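Local coordinates for protein cytochrome c, mono-and diheme variant (Methylophaga aminisulfidivorans MP, PDB 7C90) that probably carries electrons through a covalently attached heme c, as a cytochrome cL of the methanol oxidation system in a marine methylotroph, at residues Tyr70-Phe84 and Asp142-Val154. Sequence-based numbering, arbitrary orientation.
Sequences YNTDDEAIKAGESLF and DEILHIMAWVRSV
Gly80 of helix 74-84 lies directly against His146, Ile147 and Trp150 of helix 142-153, and illustrates how the helix leading into the heme-binding cysteines crosses the last helix of the cytochrome c core, the pair that meets in class I cytochromes c. The axes pass 7.1 Å apart at -99°, close enough for Gly80 CA to approach His146 O at 3.3 Å in a CA-H...O contact; a beta carbon on Gly80 would collide with that oxygen. Knobs-into-holes packing surrounds the crossing. Trp150 fits among Ile77, Gly80, Glu81 and Phe84. Its chi1 of -180° carries the indole across helix 74-84: Glu81 CA lies over the five-membered ring, 3.6 Å from its centroid, as a CH-pi contact, and on the same side Trp150 CZ3 sits over the centre of the obliquely inclined Phe84 ring, 3.4 Å from Phe84 CG. Val154 CG1 covers the other indole face. Cutting Trp150 back to an alanine is likely to strip Glu81 CA of its CH-pi partner and leave the Phe84 ring freer to turn.

The second knob, His146, enters among Ala76, Ala79, Gly80 and Leu83. Its ring and that of Tyr70 meet obliquely, each over a face of the other, planes 32° apart, with Tyr70 CE2 3.3 Å from His146 CE1. His146 ND1 donates to Asp142 O at 2.7 Å, from the face of that carbonyl opposite His146 N, which limits ring rotation. Tyr70 OH donates a hydrogen bond to Asp142 OD1, modelled at a doubtfully short 2.4 Å; that oxygen also hydrogen-bonds Thr56. Farther along, a water bridges Asn71 O and Ala149 O.

The chemistry thus divides: the apolar side reaches the heme through Ile147 and heme-binding Cys88 and His92 through Phe84, whereas polar bonds gather at the 70-73 end, where Asn71 ND2 and Arg152 share Asp117, consistent with holding this turn against helix 142-153.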
loop_
_atom_site.group_PDB
_atom_site.type_symbol
_atom_site.label_atom_id
_atom_site.label_comp_id
_atom_site.label_asym_id
_atom_site.label_seq_id
_atom_site.Cartn_x
_atom_site.Cartn_y
_atom_site.Cartn_z
ATOM N N TYR A 70 -24.352 18.604 2.086
ATOM C CA TYR A 70 -23.808 18.674 0.705
ATOM C C TYR A 70 -24.202 17.439 -0.103
ATOM O O TYR A 70 -23.983 17.528 -1.306
ATOM C CB TYR A 70 -22.293 18.873 0.652
ATOM C CG TYR A 70 -21.780 20.185 1.189
ATOM C CD1 TYR A 70 -22.376 21.410 0.881
ATOM C CD2 TYR A 70 -20.665 20.198 2.002
ATOM C CE1 TYR A 70 -21.868 22.605 1.377
ATOM C CE2 TYR A 70 -20.133 21.376 2.494
ATOM C CZ TYR A 70 -20.733 22.586 2.178
ATOM O OH TYR A 70 -20.178 23.722 2.688
ATOM N N ASN A 71 -24.780 16.380 0.490
ATOM C CA ASN A 71 -25.153 15.159 -0.268
ATOM C C ASN A 71 -26.068 15.483 -1.464
ATOM O O ASN A 71 -26.064 14.683 -2.422
ATOM C CB ASN A 71 -25.777 14.080 0.623
ATOM C CG ASN A 71 -24.744 13.422 1.512
ATOM O OD1 ASN A 71 -23.546 13.540 1.248
ATOM N ND2 ASN A 71 -25.188 12.757 2.570
ATOM N N THR A 72 -26.858 16.557 -1.415
ATOM C CA THR A 72 -27.903 16.873 -2.435
ATOM C C THR A 72 -27.456 18.055 -3.306
ATOM O O THR A 72 -28.231 18.467 -4.175
ATOM C CB THR A 72 -29.264 17.123 -1.766
ATOM O OG1 THR A 72 -29.113 18.053 -0.693
ATOM C CG2 THR A 72 -29.878 15.872 -1.186
ATOM N N ASP A 73 -26.242 18.571 -3.106
ATOM C CA ASP A 73 -25.819 19.884 -3.659
ATOM C C ASP A 73 -24.832 19.616 -4.799
ATOM O O ASP A 73 -23.690 19.224 -4.517
ATOM C CB ASP A 73 -25.319 20.798 -2.532
ATOM C CG ASP A 73 -24.642 22.080 -3.002
ATOM O OD1 ASP A 73 -24.383 22.204 -4.224
ATOM O OD2 ASP A 73 -24.361 22.947 -2.136
ATOM N N ASP A 74 -25.268 19.826 -6.045
ATOM C CA ASP A 74 -24.510 19.460 -7.267
ATOM C C ASP A 74 -23.207 20.255 -7.349
ATOM O O ASP A 74 -22.192 19.661 -7.758
ATOM C CB ASP A 74 -25.376 19.601 -8.519
ATOM C CG ASP A 74 -26.079 18.294 -8.860
ATOM O OD1 ASP A 74 -26.682 17.685 -7.940
ATOM O OD2 ASP A 74 -25.973 17.867 -10.025
ATOM N N GLU A 75 -23.234 21.533 -6.985
ATOM C CA GLU A 75 -22.043 22.417 -6.962
ATOM C C GLU A 75 -21.034 21.868 -5.944
ATOM O O GLU A 75 -19.834 21.846 -6.253
ATOM C CB GLU A 75 -22.441 23.848 -6.604
ATOM C CG GLU A 75 -21.293 24.843 -6.740
ATOM C CD GLU A 75 -21.520 26.209 -6.105
ATOM O OE1 GLU A 75 -22.439 26.325 -5.265
ATOM O OE2 GLU A 75 -20.771 27.153 -6.446
ATOM N N ALA A 76 -21.506 21.430 -4.775
ATOM C CA ALA A 76 -20.638 20.932 -3.681
ATOM C C ALA A 76 -20.014 19.601 -4.129
ATOM O O ALA A 76 -18.803 19.411 -3.965
ATOM C CB ALA A 76 -21.436 20.817 -2.406
ATOM N N ILE A 77 -20.812 18.746 -4.749
ATOM C CA ILE A 77 -20.362 17.431 -5.264
ATOM C C ILE A 77 -19.227 17.670 -6.269
ATOM O O ILE A 77 -18.187 16.983 -6.156
ATOM C CB ILE A 77 -21.564 16.657 -5.826
ATOM C CG1 ILE A 77 -22.447 16.157 -4.680
ATOM C CG2 ILE A 77 -21.116 15.534 -6.745
ATOM C CD1 ILE A 77 -23.695 15.429 -5.132
ATOM N N LYS A 78 -19.369 18.673 -7.142
ATOM C CA LYS A 78 -18.349 19.009 -8.173
ATOM C C LYS A 78 -17.037 19.411 -7.481
ATOM O O LYS A 78 -15.980 18.882 -7.870
ATOM C CB LYS A 78 -18.867 20.072 -9.147
ATOM C CG LYS A 78 -19.706 19.512 -10.292
ATOM C CD LYS A 78 -20.497 20.563 -11.072
ATOM C CE LYS A 78 -21.754 20.029 -11.738
ATOM N NZ LYS A 78 -21.469 18.918 -12.681
ATOM N N ALA A 79 -17.096 20.293 -6.486
ATOM C CA ALA A 79 -15.923 20.731 -5.691
ATOM C C ALA A 79 -15.328 19.542 -4.897
ATOM O O ALA A 79 -14.089 19.439 -4.819
ATOM C CB ALA A 79 -16.319 21.895 -4.812
ATOM N N GLY A 80 -16.164 18.626 -4.395
ATOM C CA GLY A 80 -15.708 17.410 -3.689
ATOM C C GLY A 80 -14.941 16.478 -4.620
ATOM O O GLY A 80 -14.011 15.817 -4.163
ATOM N N GLU A 81 -15.321 16.395 -5.891
ATOM C CA GLU A 81 -14.654 15.506 -6.873
ATOM C C GLU A 81 -13.196 15.940 -6.983
ATOM O O GLU A 81 -12.336 15.087 -6.901
ATOM C CB GLU A 81 -15.287 15.600 -8.255
ATOM C CG GLU A 81 -14.766 14.572 -9.232
ATOM C CD GLU A 81 -14.572 15.152 -10.620
ATOM O OE1 GLU A 81 -15.603 15.421 -11.292
ATOM O OE2 GLU A 81 -13.391 15.388 -10.998
ATOM N N SER A 82 -12.971 17.238 -7.138
ATOM C CA SER A 82 -11.634 17.841 -7.335
ATOM C C SER A 82 -10.791 17.648 -6.057
ATOM O O SER A 82 -9.602 17.362 -6.188
ATOM C CB SER A 82 -11.780 19.280 -7.769
ATOM O OG SER A 82 -10.599 20.004 -7.490
ATOM N N LEU A 83 -11.390 17.724 -4.862
ATOM C CA LEU A 83 -10.665 17.587 -3.560
ATOM C C LEU A 83 -10.285 16.120 -3.320
ATOM O O LEU A 83 -9.171 15.860 -2.810
ATOM C CB LEU A 83 -11.527 18.120 -2.417
ATOM C CG LEU A 83 -11.729 19.634 -2.437
ATOM C CD1 LEU A 83 -12.921 20.034 -1.589
ATOM C CD2 LEU A 83 -10.480 20.358 -1.966
ATOM N N PHE A 84 -11.167 15.199 -3.693
ATOM C CA PHE A 84 -10.911 13.740 -3.657
ATOM C C PHE A 84 -9.732 13.378 -4.572
ATOM O O PHE A 84 -8.884 12.607 -4.143
ATOM C CB PHE A 84 -12.144 12.958 -4.081
ATOM C CG PHE A 84 -11.952 11.474 -4.059
ATOM C CD1 PHE A 84 -11.413 10.823 -5.148
ATOM C CD2 PHE A 84 -12.311 10.738 -2.955
ATOM C CE1 PHE A 84 -11.259 9.449 -5.139
ATOM C CE2 PHE A 84 -12.141 9.364 -2.942
ATOM C CZ PHE A 84 -11.632 8.721 -4.041
ATOM N N ASP A 142 -15.134 21.541 6.286
ATOM C CA ASP A 142 -16.009 21.828 5.123
ATOM C C ASP A 142 -15.507 21.050 3.910
ATOM O O ASP A 142 -16.344 20.541 3.154
ATOM C CB ASP A 142 -16.064 23.323 4.806
ATOM C CG ASP A 142 -17.215 23.654 3.871
ATOM O OD1 ASP A 142 -18.371 23.470 4.308
ATOM O OD2 ASP A 142 -16.945 24.038 2.699
ATOM N N GLU A 143 -14.184 20.960 3.729
ATOM C CA GLU A 143 -13.586 20.225 2.593
ATOM C C GLU A 143 -13.866 18.730 2.740
ATOM O O GLU A 143 -14.202 18.081 1.755
ATOM C CB GLU A 143 -12.096 20.517 2.492
ATOM C CG GLU A 143 -11.794 21.913 2.000
ATOM C CD GLU A 143 -10.308 22.255 2.049
ATOM O OE1 GLU A 143 -9.589 21.834 3.026
ATOM O OE2 GLU A 143 -9.859 22.926 1.104
ATOM N N ILE A 144 -13.788 18.201 3.949
ATOM C CA ILE A 144 -14.110 16.767 4.201
ATOM C C ILE A 144 -15.570 16.504 3.815
ATOM O O ILE A 144 -15.829 15.504 3.127
ATOM C CB ILE A 144 -13.771 16.393 5.653
ATOM C CG1 ILE A 144 -12.252 16.387 5.861
ATOM C CG2 ILE A 144 -14.389 15.053 6.051
ATOM C CD1 ILE A 144 -11.836 16.329 7.324
ATOM N N LEU A 145 -16.497 17.379 4.185
ATOM C CA LEU A 145 -17.934 17.166 3.854
ATOM C C LEU A 145 -18.141 17.235 2.330
ATOM O O LEU A 145 -18.960 16.498 1.812
ATOM C CB LEU A 145 -18.792 18.206 4.576
ATOM C CG LEU A 145 -18.751 18.136 6.094
ATOM C CD1 LEU A 145 -19.519 19.297 6.708
ATOM C CD2 LEU A 145 -19.325 16.817 6.556
ATOM N N HIS A 146 -17.425 18.100 1.625
ATOM C CA HIS A 146 -17.443 18.148 0.137
ATOM C C HIS A 146 -17.014 16.795 -0.429
ATOM O O HIS A 146 -17.718 16.216 -1.302
ATOM C CB HIS A 146 -16.550 19.283 -0.357
ATOM C CG HIS A 146 -17.224 20.608 -0.314
ATOM N ND1 HIS A 146 -17.129 21.454 0.739
ATOM C CD2 HIS A 146 -18.011 21.220 -1.216
ATOM C CE1 HIS A 146 -17.785 22.568 0.474
ATOM N NE2 HIS A 146 -18.355 22.441 -0.717
ATOM N N ILE A 147 -15.889 16.285 0.062
ATOM C CA ILE A 147 -15.337 14.986 -0.421
ATOM C C ILE A 147 -16.360 13.909 -0.124
ATOM O O ILE A 147 -16.544 13.011 -0.947
ATOM C CB ILE A 147 -13.963 14.694 0.220
ATOM C CG1 ILE A 147 -12.903 15.688 -0.273
ATOM C CG2 ILE A 147 -13.559 13.247 -0.030
ATOM C CD1 ILE A 147 -11.543 15.533 0.391
ATOM N N MET A 148 -16.939 13.942 1.074
ATOM C CA MET A 148 -17.950 12.932 1.474
ATOM C C MET A 148 -19.159 12.985 0.529
ATOM O O MET A 148 -19.578 11.899 0.057
ATOM C CB MET A 148 -18.395 13.129 2.912
ATOM C CG MET A 148 -17.336 12.633 3.886
ATOM S SD MET A 148 -17.639 13.263 5.556
ATOM C CE MET A 148 -19.289 12.687 5.909
ATOM N N ALA A 149 -19.701 14.161 0.233
ATOM C CA ALA A 149 -20.852 14.250 -0.712
ATOM C C ALA A 149 -20.460 13.588 -2.042
ATOM O O ALA A 149 -21.253 12.784 -2.564
ATOM C CB ALA A 149 -21.299 15.673 -0.923
ATOM N N TRP A 150 -19.254 13.842 -2.553
ATOM C CA TRP A 150 -18.813 13.264 -3.857
ATOM C C TRP A 150 -18.720 11.745 -3.738
ATOM O O TRP A 150 -19.152 11.049 -4.653
ATOM C CB TRP A 150 -17.500 13.905 -4.362
ATOM C CG TRP A 150 -17.114 13.299 -5.667
ATOM C CD1 TRP A 150 -17.609 13.605 -6.901
ATOM C CD2 TRP A 150 -16.272 12.153 -5.841
ATOM N NE1 TRP A 150 -17.095 12.754 -7.832
ATOM C CE2 TRP A 150 -16.290 11.841 -7.218
ATOM C CE3 TRP A 150 -15.522 11.356 -4.967
ATOM C CZ2 TRP A 150 -15.554 10.785 -7.750
ATOM C CZ3 TRP A 150 -14.823 10.292 -5.491
ATOM C CH2 TRP A 150 -14.828 10.016 -6.864
ATOM N N VAL A 151 -18.149 11.220 -2.652
ATOM C CA VAL A 151 -18.008 9.756 -2.445
ATOM C C VAL A 151 -19.407 9.126 -2.459
ATOM O O VAL A 151 -19.558 8.003 -3.052
ATOM C CB VAL A 151 -17.216 9.432 -1.156
ATOM C CG1 VAL A 151 -17.289 7.961 -0.803
ATOM C CG2 VAL A 151 -15.745 9.853 -1.250
ATOM N N ARG A 152 -20.403 9.772 -1.828
ATOM C CA ARG A 152 -21.776 9.198 -1.814
ATOM C C ARG A 152 -22.372 9.260 -3.232
ATOM O O ARG A 152 -23.023 8.323 -3.584
ATOM C CB ARG A 152 -22.671 9.905 -0.803
ATOM C CG ARG A 152 -22.190 9.775 0.627
ATOM C CD ARG A 152 -21.929 8.349 1.075
ATOM N NE ARG A 152 -21.893 8.364 2.527
ATOM C CZ ARG A 152 -21.431 7.399 3.309
ATOM N NH1 ARG A 152 -20.930 6.292 2.795
ATOM N NH2 ARG A 152 -21.435 7.579 4.615
ATOM N N SER A 153 -22.065 10.287 -4.021
ATOM C CA SER A 153 -22.683 10.562 -5.345
ATOM C C SER A 153 -22.268 9.484 -6.353
ATOM O O SER A 153 -23.034 9.252 -7.290
ATOM C CB SER A 153 -22.316 11.943 -5.836
ATOM O OG SER A 153 -20.956 11.988 -6.301
ATOM N N VAL A 154 -21.111 8.831 -6.166
ATOM C CA VAL A 154 -20.569 7.846 -7.154
ATOM C C VAL A 154 -20.904 6.431 -6.709
ATOM O O VAL A 154 -20.540 5.524 -7.421
ATOM C CB VAL A 154 -19.069 8.034 -7.413
ATOM C CG1 VAL A 154 -18.839 9.332 -8.150
ATOM C CG2 VAL A 154 -18.215 7.970 -6.144
HETATM O O HOH W 1 -24.347 12.684 -2.634
#